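PDB 1Z6O: ferritin light chain from Trichoplusia ni, which assembles with heavy chains into the 24-subunit shell of a secreted iron-storing insect ferritin and probably helps nucleate its ferrihydrite core. Local coordinates for residues 35-48 / 135-147. Numbering follows the deposited sequence.
Sequences GNVATELQAYAKLH and ELAERAFYIHREA
Y44 lays one face of its ring under I143 CD1, a CH-pi contact with that methyl 4.2 Å from the ring centroid, while R139 CG runs past Y44 CD1 at 3.5 Å. With CG anti to the backbone N (chi1 -161°), the ring sinks as a knob among L136, R139, A140 and I143, and Y44 OH donates to L136 O at 2.7 Å. That carbonyl also accepts A140 N of its own helix, the two donors arriving from opposite faces of its plane. L136 CD2 packs against L47 and lies over a face of the H48 ring, a CH-pi contact 3.9 Å from its centroid; H48 ND1 fixes that ring by donating to Y44 O at 2.9 Å. R139 answers as a knob from the other helix: bent at chi2 and chi3, it brings its guanidinium face against L47 CD2, and NH1 reaches E40 OE2 and A43 O through one water each. E40 sets its carboxylate at the edge of the Y142 ring, and both side chains bond T108. At the far end N36 N donates to E146 OE2 at 3.1 Å. A phenylalanine in place of Y44 would probably keep the ring packing but leave L136 O without its cross-helix donor. Residues 37-48 and 135-147 run nearly antiparallel (163°), as parts of helices 37-61 and 122-148 of the ferritin four-helix bundle; here the opposite charges of E40 and R139, not in direct contact, are joined through a water and probably still favour each other electrostatically.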
loop_
_atom_site.group_PDB
_atom_site.type_symbol
_atom_site.label_atom_id
_atom_site.label_comp_id
_atom_site.label_asym_id
_atom_site.label_seq_id
_atom_site.Cartn_x
_atom_site.Cartn_y
_atom_site.Cartn_z
ATOM N N GLY A 35 16.974 -20.610 59.303
ATOM C CA GLY A 35 15.542 -20.596 59.072
ATOM C C GLY A 35 14.977 -21.701 58.201
ATOM O O GLY A 35 15.671 -22.633 57.800
ATOM N N ASN A 36 13.695 -21.569 57.886
ATOM C CA ASN A 36 12.992 -22.565 57.098
ATOM C C ASN A 36 12.566 -22.070 55.726
ATOM O O ASN A 36 11.782 -22.741 55.061
ATOM C CB ASN A 36 11.733 -23.002 57.843
ATOM C CG ASN A 36 12.036 -23.573 59.209
ATOM O OD1 ASN A 36 12.887 -24.448 59.348
ATOM N ND2 ASN A 36 11.334 -23.084 60.225
ATOM N N VAL A 37 13.065 -20.919 55.294
ATOM C CA VAL A 37 12.612 -20.403 54.013
ATOM C C VAL A 37 12.880 -21.340 52.843
ATOM O O VAL A 37 11.996 -21.560 52.023
ATOM C CB VAL A 37 13.204 -19.000 53.703
ATOM C CG1 VAL A 37 14.693 -19.081 53.486
ATOM C CG2 VAL A 37 12.545 -18.434 52.450
ATOM N N ALA A 38 14.079 -21.914 52.772
ATOM C CA ALA A 38 14.406 -22.789 51.649
ATOM C C ALA A 38 13.530 -24.035 51.600
ATOM O O ALA A 38 13.028 -24.408 50.534
ATOM C CB ALA A 38 15.891 -23.175 51.692
ATOM N N THR A 39 13.325 -24.686 52.739
ATOM C CA THR A 39 12.490 -25.880 52.728
ATOM C C THR A 39 11.023 -25.514 52.522
ATOM O O THR A 39 10.283 -26.263 51.879
ATOM C CB THR A 39 12.651 -26.708 54.038
ATOM O OG1 THR A 39 12.415 -25.864 55.163
ATOM C CG2 THR A 39 14.067 -27.281 54.138
ATOM N N GLU A 40 10.590 -24.373 53.056
ATOM C CA GLU A 40 9.190 -23.968 52.860
ATOM C C GLU A 40 8.904 -23.690 51.376
ATOM O O GLU A 40 7.815 -23.985 50.887
ATOM C CB GLU A 40 8.858 -22.713 53.677
ATOM C CG GLU A 40 8.750 -22.984 55.172
ATOM C CD GLU A 40 7.616 -23.942 55.513
ATOM O OE1 GLU A 40 7.782 -24.726 56.473
ATOM O OE2 GLU A 40 6.557 -23.909 54.835
ATOM N N LEU A 41 9.873 -23.122 50.664
ATOM C CA LEU A 41 9.660 -22.846 49.244
ATOM C C LEU A 41 9.497 -24.172 48.495
ATOM O O LEU A 41 8.660 -24.295 47.598
ATOM C CB LEU A 41 10.829 -22.041 48.674
ATOM C CG LEU A 41 10.552 -21.447 47.283
ATOM C CD1 LEU A 41 9.383 -20.446 47.377
ATOM C CD2 LEU A 41 11.816 -20.761 46.745
ATOM N N GLN A 42 10.291 -25.178 48.859
ATOM C CA GLN A 42 10.159 -26.487 48.220
ATOM C C GLN A 42 8.780 -27.075 48.516
ATOM O O GLN A 42 8.133 -27.636 47.628
ATOM C CB GLN A 42 11.232 -27.452 48.733
ATOM C CG GLN A 42 12.648 -27.091 48.292
ATOM C CD GLN A 42 13.678 -28.016 48.913
ATOM O OE1 GLN A 42 13.506 -29.225 48.908
ATOM N NE2 GLN A 42 14.752 -27.450 49.437
ATOM N N ALA A 43 8.329 -26.969 49.764
ATOM C CA ALA A 43 7.011 -27.498 50.124
ATOM C C ALA A 43 5.891 -26.710 49.422
ATOM O O ALA A 43 4.794 -27.226 49.221
ATOM C CB ALA A 43 6.807 -27.450 51.663
ATOM N N TYR A 44 6.166 -25.460 49.060
ATOM C CA TYR A 44 5.166 -24.628 48.377
ATOM C C TYR A 44 4.994 -25.128 46.933
ATOM O O TYR A 44 3.889 -25.099 46.388
ATOM C CB TYR A 44 5.610 -23.153 48.394
ATOM C CG TYR A 44 4.488 -22.149 48.143
ATOM C CD1 TYR A 44 3.206 -22.347 48.676
ATOM C CD2 TYR A 44 4.736 -20.965 47.453
ATOM C CE1 TYR A 44 2.200 -21.373 48.532
ATOM C CE2 TYR A 44 3.740 -19.987 47.299
ATOM C CZ TYR A 44 2.479 -20.198 47.844
ATOM O OH TYR A 44 1.504 -19.223 47.702
ATOM N N ALA A 45 6.081 -25.587 46.311
ATOM C CA ALA A 45 5.980 -26.138 44.955
ATOM C C ALA A 45 5.125 -27.406 45.047
ATOM O O ALA A 45 4.284 -27.677 44.192
ATOM C CB ALA A 45 7.371 -26.496 44.411
ATOM N N LYS A 46 5.351 -28.182 46.098
ATOM C CA LYS A 46 4.613 -29.424 46.301
ATOM C C LYS A 46 3.119 -29.163 46.509
ATOM O O LYS A 46 2.274 -29.915 46.012
ATOM C CB LYS A 46 5.200 -30.166 47.505
ATOM C CG LYS A 46 4.475 -31.449 47.883
ATOM C CD LYS A 46 5.124 -32.061 49.122
ATOM C CE LYS A 46 4.233 -33.107 49.756
ATOM N NZ LYS A 46 4.879 -33.686 50.961
ATOM N N LEU A 47 2.791 -28.108 47.249
ATOM C CA LEU A 47 1.380 -27.774 47.475
ATOM C C LEU A 47 0.720 -27.382 46.144
ATOM O O LEU A 47 -0.407 -27.795 45.859
ATOM C CB LEU A 47 1.255 -26.620 48.485
ATOM C CG LEU A 47 -0.165 -26.127 48.819
ATOM C CD1 LEU A 47 -1.020 -27.274 49.373
ATOM C CD2 LEU A 47 -0.066 -24.991 49.847
ATOM N N HIS A 48 1.412 -26.590 45.324
ATOM C CA HIS A 48 0.836 -26.205 44.033
ATOM C C HIS A 48 0.662 -27.431 43.144
ATOM O O HIS A 48 -0.316 -27.541 42.416
ATOM C CB HIS A 48 1.718 -25.185 43.294
ATOM C CG HIS A 48 1.533 -23.773 43.764
ATOM N ND1 HIS A 48 2.190 -23.258 44.861
ATOM C CD2 HIS A 48 0.746 -22.773 43.290
ATOM C CE1 HIS A 48 1.818 -22.000 45.043
ATOM N NE2 HIS A 48 0.942 -21.683 44.103
ATOM N N GLU A 135 -5.673 -20.874 51.444
ATOM C CA GLU A 135 -4.560 -21.628 52.025
ATOM C C GLU A 135 -3.273 -21.327 51.245
ATOM O O GLU A 135 -2.216 -21.132 51.843
ATOM C CB GLU A 135 -4.848 -23.141 52.017
ATOM C CG GLU A 135 -3.645 -23.975 52.497
ATOM C CD GLU A 135 -3.903 -25.485 52.493
ATOM O OE1 GLU A 135 -4.393 -26.026 51.476
ATOM O OE2 GLU A 135 -3.598 -26.133 53.514
ATOM N N LEU A 136 -3.348 -21.287 49.914
ATOM C CA LEU A 136 -2.153 -20.958 49.123
ATOM C C LEU A 136 -1.675 -19.544 49.469
ATOM O O LEU A 136 -0.470 -19.284 49.566
ATOM C CB LEU A 136 -2.456 -21.019 47.620
ATOM C CG LEU A 136 -2.617 -22.414 47.005
ATOM C CD1 LEU A 136 -3.208 -22.300 45.597
ATOM C CD2 LEU A 136 -1.253 -23.099 46.955
ATOM N N ALA A 137 -2.624 -18.630 49.646
ATOM C CA ALA A 137 -2.288 -17.239 49.955
ATOM C C ALA A 137 -1.665 -17.099 51.340
ATOM O O ALA A 137 -0.685 -16.376 51.511
ATOM C CB ALA A 137 -3.545 -16.354 49.846
ATOM N N GLU A 138 -2.229 -17.782 52.332
ATOM C CA GLU A 138 -1.684 -17.686 53.681
ATOM C C GLU A 138 -0.338 -18.395 53.787
ATOM O O GLU A 138 0.498 -18.029 54.617
ATOM C CB GLU A 138 -2.697 -18.222 54.704
ATOM C CG GLU A 138 -3.904 -17.270 54.810
ATOM C CD GLU A 138 -4.964 -17.726 55.788
ATOM O OE1 GLU A 138 -4.914 -18.894 56.217
ATOM O OE2 GLU A 138 -5.861 -16.915 56.120
ATOM N N ARG A 139 -0.118 -19.402 52.949
ATOM C CA ARG A 139 1.176 -20.079 52.958
ATOM C C ARG A 139 2.207 -19.076 52.411
ATOM O O ARG A 139 3.330 -19.010 52.900
ATOM C CB ARG A 139 1.147 -21.340 52.085
ATOM C CG ARG A 139 2.469 -22.132 52.096
ATOM C CD ARG A 139 2.723 -22.806 53.452
ATOM N NE ARG A 139 1.803 -23.922 53.683
ATOM C CZ ARG A 139 1.918 -25.128 53.126
ATOM N NH1 ARG A 139 2.926 -25.406 52.294
ATOM N NH2 ARG A 139 1.012 -26.056 53.395
ATOM N N ALA A 140 1.841 -18.290 51.397
ATOM C CA ALA A 140 2.788 -17.296 50.887
ATOM C C ALA A 140 3.094 -16.267 51.984
ATOM O O ALA A 140 4.232 -15.832 52.121
ATOM C CB ALA A 140 2.229 -16.583 49.636
ATOM N N PHE A 141 2.081 -15.869 52.754
ATOM C CA PHE A 141 2.293 -14.903 53.844
ATOM C C PHE A 141 3.281 -15.491 54.859
ATOM O O PHE A 141 4.146 -14.798 55.386
ATOM C CB PHE A 141 0.976 -14.611 54.579
ATOM C CG PHE A 141 0.096 -13.571 53.910
ATOM C CD1 PHE A 141 0.294 -13.200 52.577
ATOM C CD2 PHE A 141 -0.943 -12.973 54.630
ATOM C CE1 PHE A 141 -0.541 -12.238 51.962
ATOM C CE2 PHE A 141 -1.779 -12.015 54.031
ATOM C CZ PHE A 141 -1.574 -11.648 52.689
ATOM N N TYR A 142 3.122 -16.776 55.138
ATOM C CA TYR A 142 3.983 -17.474 56.095
ATOM C C TYR A 142 5.447 -17.511 55.626
ATOM O O TYR A 142 6.364 -17.207 56.385
ATOM C CB TYR A 142 3.454 -18.896 56.282
ATOM C CG TYR A 142 4.269 -19.729 57.235
ATOM C CD1 TYR A 142 4.186 -19.525 58.609
ATOM C CD2 TYR A 142 5.128 -20.718 56.762
ATOM C CE1 TYR A 142 4.942 -20.290 59.496
ATOM C CE2 TYR A 142 5.891 -21.490 57.637
ATOM C CZ TYR A 142 5.790 -21.269 59.003
ATOM O OH TYR A 142 6.533 -22.028 59.878
ATOM N N ILE A 143 5.672 -17.887 54.374
ATOM C CA ILE A 143 7.040 -17.943 53.854
ATOM C C ILE A 143 7.657 -16.544 53.829
ATOM O O ILE A 143 8.842 -16.357 54.138
ATOM C CB ILE A 143 7.053 -18.550 52.435
ATOM C CG1 ILE A 143 6.478 -19.969 52.490
ATOM C CG2 ILE A 143 8.486 -18.596 51.876
ATOM C CD1 ILE A 143 6.272 -20.588 51.098
ATOM N N HIS A 144 6.842 -15.557 53.471
ATOM C CA HIS A 144 7.291 -14.168 53.417
ATOM C C HIS A 144 7.749 -13.725 54.819
ATOM O O HIS A 144 8.799 -13.097 54.981
ATOM C CB HIS A 144 6.131 -13.294 52.917
ATOM C CG HIS A 144 6.497 -11.863 52.672
ATOM N ND1 HIS A 144 6.675 -10.952 53.693
ATOM C CD2 HIS A 144 6.684 -11.177 51.515
ATOM C CE1 HIS A 144 6.952 -9.765 53.176
ATOM N NE2 HIS A 144 6.962 -9.875 51.857
ATOM N N ARG A 145 6.959 -14.058 55.834
ATOM C CA ARG A 145 7.298 -13.699 57.213
ATOM C C ARG A 145 8.570 -14.442 57.675
ATOM O O ARG A 145 9.416 -13.895 58.394
ATOM C CB ARG A 145 6.123 -14.048 58.142
ATOM C CG ARG A 145 6.317 -13.518 59.546
ATOM C CD ARG A 145 5.128 -13.775 60.473
ATOM N NE ARG A 145 5.452 -13.197 61.771
ATOM C CZ ARG A 145 4.584 -12.621 62.587
ATOM N NH1 ARG A 145 3.298 -12.535 62.255
ATOM N NH2 ARG A 145 5.019 -12.100 63.727
ATOM N N GLU A 146 8.697 -15.694 57.259
ATOM C CA GLU A 146 9.875 -16.483 57.609
ATOM C C GLU A 146 11.124 -15.864 56.965
ATOM O O GLU A 146 12.210 -15.888 57.538
ATOM C CB GLU A 146 9.671 -17.920 57.116
ATOM C CG GLU A 146 10.768 -18.895 57.478
ATOM C CD GLU A 146 10.909 -19.103 58.983
ATOM O OE1 GLU A 146 9.883 -19.018 59.711
ATOM O OE2 GLU A 146 12.053 -19.364 59.420
ATOM N N ALA A 147 10.971 -15.288 55.775
ATOM C CA ALA A 147 12.103 -14.692 55.075
ATOM C C ALA A 147 12.546 -13.324 55.578
ATOM O O ALA A 147 13.700 -12.943 55.407
ATOM C CB ALA A 147 11.772 -14.567 53.572
HETATM O O HOH W 1 5.475 -24.104 52.292
HETATM O O HOH W 2 3.244 -28.297 51.181
#